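Long-range contacts in proteolytically activated form of PPO4 Tyrosinase (Agaricus bisporus var. bisporus H97, PDB 4OUA), which hydroxylates monophenols to o-diphenols and oxidises these to o-quinones at a two-copper centre, the first step of melanin synthesis: residues 83-88 / 299-304; 100-105 / 122-127; 136-141 / 207-212. All blocks are in the same frame, centred on the assembly; numbering follows the deposited sequence.

Interaction 1 of 3, residues 83-88 / 299-304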
loop_
_atom_site.group_PDB
_atom_site.type_symbol
_atom_site.label_atom_id
_atom_site.label_comp_id
_atom_site.label_asym_id
_atom_site.label_seq_id
_atom_site.Cartn_x
_atom_site.Cartn_y
_atom_site.Cartn_z
ATOM N N GLN A 83 5.806 15.934 0.850
ATOM C CA GLN A 83 7.103 16.117 1.490
ATOM C C GLN A 83 8.094 15.030 1.079
ATOM O O GLN A 83 7.707 14.003 0.520
ATOM C CB GLN A 83 6.946 16.141 3.011
ATOM C CG GLN A 83 6.000 15.085 3.545
ATOM C CD GLN A 83 6.245 14.777 5.006
ATOM O OE1 GLN A 83 7.382 14.559 5.418
ATOM N NE2 GLN A 83 5.179 14.760 5.798
ATOM N N VAL A 84 9.370 15.261 1.372
ATOM C CA VAL A 84 10.446 14.381 0.922
ATOM C C VAL A 84 10.361 12.964 1.485
ATOM O O VAL A 84 10.987 12.046 0.958
ATOM C CB VAL A 84 11.827 14.962 1.291
ATOM C CG1 VAL A 84 12.133 16.188 0.447
ATOM C CG2 VAL A 84 11.885 15.295 2.774
ATOM N N LEU A 85 9.585 12.786 2.549
ATOM C CA LEU A 85 9.525 11.498 3.234
ATOM C C LEU A 85 8.427 10.584 2.701
ATOM O O LEU A 85 8.252 9.474 3.199
ATOM C CB LEU A 85 9.323 11.705 4.737
ATOM C CG LEU A 85 10.476 12.370 5.489
ATOM C CD1 LEU A 85 10.210 12.352 6.981
ATOM C CD2 LEU A 85 11.794 11.682 5.160
ATOM N N PHE A 86 7.696 11.050 1.692
ATOM C CA PHE A 86 6.557 10.301 1.164
ATOM C C PHE A 86 6.908 8.860 0.794
ATOM O O PHE A 86 6.263 7.925 1.267
ATOM C CB PHE A 86 5.964 11.009 -0.058
ATOM C CG PHE A 86 4.932 10.191 -0.784
ATOM C CD1 PHE A 86 3.636 10.102 -0.304
ATOM C CD2 PHE A 86 5.261 9.505 -1.941
ATOM C CE1 PHE A 86 2.686 9.345 -0.965
ATOM C CE2 PHE A 86 4.314 8.747 -2.607
ATOM C CZ PHE A 86 3.025 8.668 -2.117
ATOM N N PRO A 87 7.930 8.678 -0.055
ATOM C CA PRO A 87 8.307 7.328 -0.492
ATOM C C PRO A 87 8.715 6.408 0.659
ATOM O O PRO A 87 8.251 5.269 0.718
ATOM C CB PRO A 87 9.493 7.584 -1.428
ATOM C CG PRO A 87 9.300 8.985 -1.905
ATOM C CD PRO A 87 8.725 9.716 -0.733
ATOM N N THR A 88 9.564 6.893 1.560
ATOM C CA THR A 88 10.103 6.050 2.623
ATOM C C THR A 88 9.068 5.730 3.698
ATOM O O THR A 88 9.035 4.613 4.213
ATOM C CB THR A 88 11.330 6.700 3.295
ATOM O OG1 THR A 88 10.980 7.994 3.798
ATOM C CG2 THR A 88 12.470 6.837 2.301
ATOM N N VAL A 299 21.020 7.907 -5.300
ATOM C CA VAL A 299 20.072 8.978 -5.012
ATOM C C VAL A 299 19.050 8.543 -3.968
ATOM O O VAL A 299 18.366 7.533 -4.142
ATOM C CB VAL A 299 19.324 9.432 -6.278
ATOM C CG1 VAL A 299 18.444 10.633 -5.965
ATOM C CG2 VAL A 299 20.305 9.763 -7.384
ATOM N N TRP A 300 18.946 9.309 -2.885
ATOM C CA TRP A 300 17.984 9.008 -1.830
ATOM C C TRP A 300 17.411 10.290 -1.224
ATOM O O TRP A 300 17.415 11.342 -1.861
ATOM C CB TRP A 300 18.632 8.140 -0.748
ATOM C CG TRP A 300 17.653 7.292 0.016
ATOM C CD1 TRP A 300 17.472 7.263 1.368
ATOM C CD2 TRP A 300 16.714 6.358 -0.534
ATOM N NE1 TRP A 300 16.485 6.366 1.696
ATOM C CE2 TRP A 300 16.002 5.797 0.547
ATOM C CE3 TRP A 300 16.407 5.942 -1.834
ATOM C CZ2 TRP A 300 15.002 4.841 0.367
ATOM C CZ3 TRP A 300 15.413 4.992 -2.010
ATOM C CH2 TRP A 300 14.723 4.452 -0.915
ATOM N N VAL A 301 16.922 10.194 0.009
ATOM C CA VAL A 301 16.228 11.300 0.662
ATOM C C VAL A 301 17.093 12.545 0.830
ATOM O O VAL A 301 18.230 12.466 1.293
ATOM C CB VAL A 301 15.711 10.886 2.057
ATOM C CG1 VAL A 301 14.932 12.030 2.697
ATOM C CG2 VAL A 301 14.854 9.631 1.958
ATOM N N THR A 302 16.539 13.693 0.452
ATOM C CA THR A 302 17.185 14.979 0.692
ATOM C C THR A 302 16.338 15.803 1.656
ATOM O O THR A 302 15.186 15.463 1.929
ATOM C CB THR A 302 17.402 15.773 -0.610
ATOM O OG1 THR A 302 16.139 16.204 -1.130
ATOM C CG2 THR A 302 18.112 14.915 -1.648
ATOM N N GLN A 303 16.911 16.886 2.169
ATOM C CA GLN A 303 16.235 17.711 3.164
ATOM C C GLN A 303 15.050 18.477 2.579
ATOM O O GLN A 303 15.067 18.881 1.416
ATOM C CB GLN A 303 17.228 18.685 3.797
ATOM C CG GLN A 303 16.590 19.708 4.713
ATOM C CD GLN A 303 17.616 20.524 5.469
ATOM O OE1 GLN A 303 18.713 20.047 5.756
ATOM N NE2 GLN A 303 17.265 21.763 5.793
ATOM N N GLY A 304 14.020 18.673 3.400
ATOM C CA GLY A 304 12.822 19.380 2.985
ATOM C C GLY A 304 11.883 19.634 4.151
ATOM O O GLY A 304 11.928 18.921 5.155
#

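Interaction 2 of 3, residues 100-105 / 122-127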
loop_
_atom_site.group_PDB
_atom_site.type_symbol
_atom_site.label_atom_id
_atom_site.label_comp_id
_atom_site.label_asym_id
_atom_site.label_seq_id
_atom_site.Cartn_x
_atom_site.Cartn_y
_atom_site.Cartn_z
ATOM N N ILE A 100 1.669 -7.718 9.942
ATOM C CA ILE A 100 0.463 -8.076 10.676
ATOM C C ILE A 100 -0.422 -9.018 9.871
ATOM O O ILE A 100 -1.024 -9.941 10.422
ATOM C CB ILE A 100 -0.352 -6.829 11.059
ATOM C CG1 ILE A 100 0.431 -5.970 12.053
ATOM C CG2 ILE A 100 -1.697 -7.229 11.641
ATOM C CD1 ILE A 100 0.810 -6.701 13.325
ATOM N N LEU A 101 -0.488 -8.784 8.564
ATOM C CA LEU A 101 -1.329 -9.589 7.687
ATOM C C LEU A 101 -0.823 -11.024 7.584
ATOM O O LEU A 101 -1.612 -11.960 7.459
ATOM C CB LEU A 101 -1.409 -8.960 6.297
ATOM C CG LEU A 101 -2.435 -9.587 5.352
ATOM C CD1 LEU A 101 -3.823 -9.545 5.970
ATOM C CD2 LEU A 101 -2.424 -8.874 4.014
ATOM N N GLN A 102 0.496 -11.196 7.634
ATOM C CA GLN A 102 1.085 -12.529 7.615
ATOM C C GLN A 102 0.807 -13.255 8.925
ATOM O O GLN A 102 0.492 -14.446 8.932
ATOM C CB GLN A 102 2.594 -12.463 7.372
ATOM C CG GLN A 102 3.246 -13.835 7.249
ATOM C CD GLN A 102 4.750 -13.799 7.437
ATOM O OE1 GLN A 102 5.264 -13.067 8.281
ATOM N NE2 GLN A 102 5.463 -14.596 6.650
ATOM N N GLU A 103 0.932 -12.526 10.031
ATOM C CA GLU A 103 0.728 -13.089 11.360
ATOM C C GLU A 103 -0.648 -13.732 11.469
ATOM O O GLU A 103 -0.806 -14.790 12.075
ATOM C CB GLU A 103 0.898 -12.009 12.430
ATOM C CG GLU A 103 0.994 -12.547 13.850
ATOM C CD GLU A 103 1.346 -11.467 14.859
ATOM O OE1 GLU A 103 2.162 -11.742 15.764
ATOM O OE2 GLU A 103 0.806 -10.345 14.750
ATOM N N ALA A 104 -1.642 -13.088 10.868
ATOM C CA ALA A 104 -2.988 -13.639 10.825
ATOM C C ALA A 104 -3.022 -14.868 9.922
ATOM O O ALA A 104 -3.754 -15.823 10.183
ATOM C CB ALA A 104 -3.979 -12.591 10.342
ATOM N N ALA A 105 -2.218 -14.836 8.863
ATOM C CA ALA A 105 -2.176 -15.924 7.893
ATOM C C ALA A 105 -1.525 -17.172 8.479
ATOM O O ALA A 105 -1.771 -18.285 8.017
ATOM C CB ALA A 105 -1.439 -15.483 6.638
ATOM N N ALA A 122 3.361 -21.601 2.877
ATOM C CA ALA A 122 2.728 -20.584 2.046
ATOM C C ALA A 122 2.542 -19.289 2.827
ATOM O O ALA A 122 2.722 -18.197 2.290
ATOM C CB ALA A 122 1.393 -21.086 1.515
ATOM N N ALA A 123 2.177 -19.421 4.098
ATOM C CA ALA A 123 2.024 -18.265 4.973
ATOM C C ALA A 123 3.371 -17.590 5.186
ATOM O O ALA A 123 3.462 -16.365 5.267
ATOM C CB ALA A 123 1.415 -18.679 6.303
ATOM N N GLU A 124 4.418 -18.405 5.271
ATOM C CA GLU A 124 5.778 -17.906 5.434
ATOM C C GLU A 124 6.234 -17.120 4.208
ATOM O O GLU A 124 6.982 -16.151 4.326
ATOM C CB GLU A 124 6.740 -19.062 5.702
ATOM C CG GLU A 124 6.546 -19.727 7.052
ATOM C CD GLU A 124 6.973 -18.838 8.202
ATOM O OE1 GLU A 124 7.892 -18.014 8.006
ATOM O OE2 GLU A 124 6.390 -18.963 9.302
ATOM N N ASP A 125 5.779 -17.544 3.032
ATOM C CA ASP A 125 6.151 -16.888 1.783
ATOM C C ASP A 125 5.183 -15.766 1.426
ATOM O O ASP A 125 5.431 -15.001 0.494
ATOM C CB ASP A 125 6.202 -17.900 0.635
ATOM C CG ASP A 125 7.205 -19.008 0.876
ATOM O OD1 ASP A 125 8.131 -18.809 1.691
ATOM O OD2 ASP A 125 7.069 -20.080 0.246
ATOM N N LEU A 126 4.084 -15.673 2.167
ATOM C CA LEU A 126 3.040 -14.702 1.860
ATOM C C LEU A 126 3.534 -13.262 1.973
ATOM O O LEU A 126 4.105 -12.866 2.988
ATOM C CB LEU A 126 1.832 -14.905 2.775
ATOM C CG LEU A 126 0.656 -13.966 2.499
ATOM C CD1 LEU A 126 0.194 -14.103 1.057
ATOM C CD2 LEU A 126 -0.488 -14.236 3.460
ATOM N N ARG A 127 3.305 -12.490 0.915
ATOM C CA ARG A 127 3.677 -11.082 0.879
ATOM C C ARG A 127 2.564 -10.272 0.223
ATOM O O ARG A 127 1.722 -10.825 -0.482
ATOM C CB ARG A 127 4.992 -10.885 0.119
ATOM C CG ARG A 127 6.186 -11.617 0.709
ATOM C CD ARG A 127 6.596 -11.030 2.048
ATOM N NE ARG A 127 7.858 -11.591 2.523
ATOM C CZ ARG A 127 7.962 -12.740 3.184
ATOM N NH1 ARG A 127 6.878 -13.454 3.449
ATOM N NH2 ARG A 127 9.150 -13.176 3.580
#

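Interaction 3 of 3, residues 136-141 / 207-212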
loop_
_atom_site.group_PDB
_atom_site.type_symbol
_atom_site.label_atom_id
_atom_site.label_comp_id
_atom_site.label_asym_id
_atom_site.label_seq_id
_atom_site.Cartn_x
_atom_site.Cartn_y
_atom_site.Cartn_z
ATOM N N ALA A 136 -1.480 -2.688 -16.293
ATOM C CA ALA A 136 -2.837 -3.223 -16.308
ATOM C C ALA A 136 -3.717 -2.478 -15.312
ATOM O O ALA A 136 -3.931 -2.941 -14.193
ATOM C CB ALA A 136 -2.827 -4.712 -16.003
ATOM N N LEU A 137 -4.220 -1.320 -15.730
ATOM C CA LEU A 137 -5.007 -0.462 -14.854
ATOM C C LEU A 137 -6.276 -1.165 -14.382
ATOM O O LEU A 137 -6.635 -1.087 -13.210
ATOM C CB LEU A 137 -5.356 0.848 -15.564
ATOM C CG LEU A 137 -6.039 1.922 -14.717
ATOM C CD1 LEU A 137 -5.259 2.182 -13.435
ATOM C CD2 LEU A 137 -6.188 3.205 -15.517
ATOM N N VAL A 138 -6.949 -1.858 -15.294
ATOM C CA VAL A 138 -8.133 -2.624 -14.929
ATOM C C VAL A 138 -7.714 -3.910 -14.224
ATOM O O VAL A 138 -7.197 -4.829 -14.857
ATOM C CB VAL A 138 -8.997 -2.965 -16.156
ATOM C CG1 VAL A 138 -10.251 -3.704 -15.728
ATOM C CG2 VAL A 138 -9.359 -1.701 -16.917
ATOM N N PRO A 139 -7.940 -3.977 -12.904
ATOM C CA PRO A 139 -7.510 -5.122 -12.097
ATOM C C PRO A 139 -8.363 -6.358 -12.353
ATOM O O PRO A 139 -9.371 -6.265 -13.054
ATOM C CB PRO A 139 -7.691 -4.622 -10.666
ATOM C CG PRO A 139 -8.838 -3.667 -10.768
ATOM C CD PRO A 139 -8.692 -2.991 -12.107
ATOM N N PRO A 140 -7.957 -7.508 -11.794
ATOM C CA PRO A 140 -8.714 -8.759 -11.901
ATOM C C PRO A 140 -10.086 -8.654 -11.239
ATOM O O PRO A 140 -10.296 -7.785 -10.394
ATOM C CB PRO A 140 -7.827 -9.770 -11.167
ATOM C CG PRO A 140 -6.458 -9.170 -11.192
ATOM C CD PRO A 140 -6.682 -7.695 -11.085
ATOM N N ASP A 141 -11.006 -9.534 -11.619
ATOM C CA ASP A 141 -12.364 -9.483 -11.094
ATOM C C ASP A 141 -12.393 -9.734 -9.591
ATOM O O ASP A 141 -13.264 -9.226 -8.886
ATOM C CB ASP A 141 -13.254 -10.497 -11.815
ATOM C CG ASP A 141 -13.332 -10.244 -13.308
ATOM O OD1 ASP A 141 -12.969 -9.131 -13.745
ATOM O OD2 ASP A 141 -13.761 -11.155 -14.047
ATOM N N LYS A 207 -14.048 3.842 -16.381
ATOM C CA LYS A 207 -13.109 4.932 -16.141
ATOM C C LYS A 207 -11.665 4.457 -16.265
ATOM O O LYS A 207 -10.839 5.107 -16.906
ATOM C CB LYS A 207 -13.343 5.540 -14.756
ATOM C CG LYS A 207 -12.506 6.773 -14.471
ATOM C CD LYS A 207 -12.500 7.105 -12.987
ATOM C CE LYS A 207 -13.907 7.296 -12.450
ATOM N NZ LYS A 207 -13.902 7.616 -10.995
ATOM N N LEU A 208 -11.371 3.319 -15.645
ATOM C CA LEU A 208 -10.028 2.748 -15.670
ATOM C C LEU A 208 -9.600 2.386 -17.086
ATOM O O LEU A 208 -8.463 2.641 -17.485
ATOM C CB LEU A 208 -9.958 1.514 -14.770
ATOM C CG LEU A 208 -9.602 1.757 -13.301
ATOM C CD1 LEU A 208 -10.233 3.042 -12.782
ATOM C CD2 LEU A 208 -10.005 0.564 -12.445
ATOM N N ASP A 209 -10.519 1.793 -17.841
ATOM C CA ASP A 209 -10.230 1.365 -19.203
ATOM C C ASP A 209 -9.800 2.545 -20.073
ATOM O O ASP A 209 -8.896 2.422 -20.900
ATOM C CB ASP A 209 -11.450 0.671 -19.811
ATOM C CG ASP A 209 -11.107 -0.124 -21.052
ATOM O OD1 ASP A 209 -9.972 -0.637 -21.133
ATOM O OD2 ASP A 209 -11.972 -0.240 -21.946
ATOM N N LEU A 210 -10.440 3.692 -19.870
ATOM C CA LEU A 210 -10.136 4.896 -20.643
ATOM C C LEU A 210 -8.847 5.569 -20.179
ATOM O O LEU A 210 -8.093 6.105 -20.989
ATOM C CB LEU A 210 -11.297 5.891 -20.561
ATOM C CG LEU A 210 -12.569 5.525 -21.326
ATOM C CD1 LEU A 210 -13.616 6.616 -21.168
ATOM C CD2 LEU A 210 -12.256 5.285 -22.794
ATOM N N GLU A 211 -8.599 5.540 -18.873
ATOM C CA GLU A 211 -7.425 6.195 -18.303
ATOM C C GLU A 211 -6.174 5.323 -18.398
ATOM O O GLU A 211 -5.080 5.754 -18.033
ATOM C CB GLU A 211 -7.683 6.576 -16.843
ATOM C CG GLU A 211 -8.750 7.645 -16.652
ATOM C CD GLU A 211 -8.318 9.011 -17.161
ATOM O OE1 GLU A 211 -7.135 9.169 -17.533
ATOM O OE2 GLU A 211 -9.163 9.930 -17.187
ATOM N N ALA A 212 -6.342 4.102 -18.901
ATOM C CA ALA A 212 -5.249 3.134 -18.978
ATOM C C ALA A 212 -4.045 3.660 -19.757
ATOM O O ALA A 212 -2.925 3.663 -19.248
ATOM C CB ALA A 212 -5.746 1.837 -19.599
#

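Interaction 1 of 3, residues 83-88 / 299-304
Val84, Leu85 and Thr88 belong to the turn and first residues of helix 86-109, which carries the copper ligand His90. They pack against Trp300, Val301 and Thr302 of the loop after helix 277-295, and against Gly304, which begins strand 304-305. No hydrogen bond joins the two segments. Val84 gives up the most surface. Its isopropyl group straddles the carbonyl of Thr302, with Val84 CG1 3.5 Å and Val84 CG2 3.4 Å from Thr302 O. Val84 CG2 also lies 4.0 Å from Gly304 N. Val301 spreads its two methyls over different partners. Val301 CG1 is anti to the backbone N (chi1 -177°) and lies 4.0 Å from Leu85 CD2. Val301 CG2 lies 3.7 Å from Thr88 CG2. The same Thr88 methyl meets the indole of Trp300 obliquely, at 3.8 Å from Trp300 CZ2. Thr88 OG1 is hydrogen-bonded to Ser338 OG, and the other branch, CG2, faces the apolar side chains. Trp300 NE1 donates to Ser338 O, so one residue holds the polar ends of both side chains. Trp229 flanks Val301 and Thr302, and its NE1 bonds to Val84 O. A type I turn from Gln83 to Phe86 leads into the helix, with a 3.2 Å bond from Phe86 N to Gln83 O. The contact sets the later loop against the start of a copper-ligating helix of the four-helix bundle typical of tyrosinases and other type 3 copper proteins.

Interaction 2 of 3, residues 100-105 / 122-127
Gln102, Ala105, Ala123 and Leu126 form the buried part of a helical hairpin, in which helices 86-109 and 116-125 run in roughly opposite directions. Leu126 lies just after the second helix. The small side chains let the backbones approach to 5.6 Å between the CA atoms of Ala105 and Ala123. Ala123 CB lies against the backbone carbonyl of Ala105. Ala105 CB also meets Leu126 CD2 at 3.5 Å.

Gln102 supplies the polar link. Its CG is anti to the backbone N (chi1 -176°) and meets Ala123 O. Beyond CG the chain is extended and reaches across to the end of the second helix. Gln102 NE2 donates to Ala123 O over 3.0 Å, with an N-H...O angle of 155°. The acceptor lies close to the amide plane. Gln102 OE1 takes a hydrogen bond from Thr9 N, so both ends of the amide are used and its rotation is probably fixed. An alanine here would probably leave Ala123 O without this side-chain donor and Thr9 N without its acceptor, and open a gap between the helices.

The looser side is at Glu124, which turns its CB away and is partly exposed, with a long, weak ion pair to Lys106. Arg127, next to Gln102, is buried. Its NE bonds to Asn348 O, while NH1 folds back on its own segment. There Arg127 NH1 donates to Glu124 O at 2.8 Å, at the edge of the guanidinium, and to Leu126 O at 2.9 Å, from above that carbonyl's plane.

Interaction 3 of 3, residues 136-141 / 207-212
Leu137 meets Leu208 and Ala212 across this contact and has the greatest surface buried by it. Its CB points toward helix 201-224, and its CG is anti to the backbone N (chi1 -173°). The side chain lies over the helix surface formed by Leu208 and, one turn on, Glu211 and Ala212. The CD2 branch does most of the touching. Leu137 CD2 sits beside the carbonyl of Leu208, 3.5 Å from Ala212 N and 3.9 Å from Glu211 CB. Further back, Leu137 CB is 4.2 Å from Ala212 CB. All of these contacts are apolar or van der Waals, and no hydrogen bond crosses between the segments.

Leu208 answers from the helix. Its side chain crosses that of Leu137 at about a right angle, with the two CG atoms 3.8 Å apart. Leu208 CD2 reaches on to Pro139, 3.8 Å from the ring atom CD, and again the side chains are nearly perpendicular. This is loop-on-helix packing within the central domain of the tyrosinase family. The helix face also borders helix 246-258, which carries the copper ligands His250 and His254. Leu137 touches Ile253 of that helix, and Leu208 touches Phe256. The side chain of Leu137 lies about 13 Å from a bound copper ion, so it takes no direct part in the metal site.

Val138 works at the margin of the contact. Val138 CG2, anti to the carbonyl carbon, lies 3.9 Å from Leu208 CB and 3.8 Å from Asp209 N. Asp209 is exposed and turns its CB away from the loop. Beyond Pro139 the loop leaves helix 201-224, and Pro140 takes the N-cap position of helix 141-144.

In the fold
From the N terminus, residues 83-88 open the widest loop, at the start of helix 86-109. The same helix soon carries residues 100-105, and interaction 2 closes a short loop when helix 116-125 turns back against it. Residues 136-141 follow in a loop, and interaction 3 closes when helix 201-224 arrives. Interactions 2 and 3 therefore stand in series. Both are nested inside interaction 1, which closes last, at residues 299-304. None of them cross. The three sites do not touch, and their centres lie 28 to 30 Å apart. Helix 86-109 is thus tied near one end to the late loop and further along to its hairpin partner.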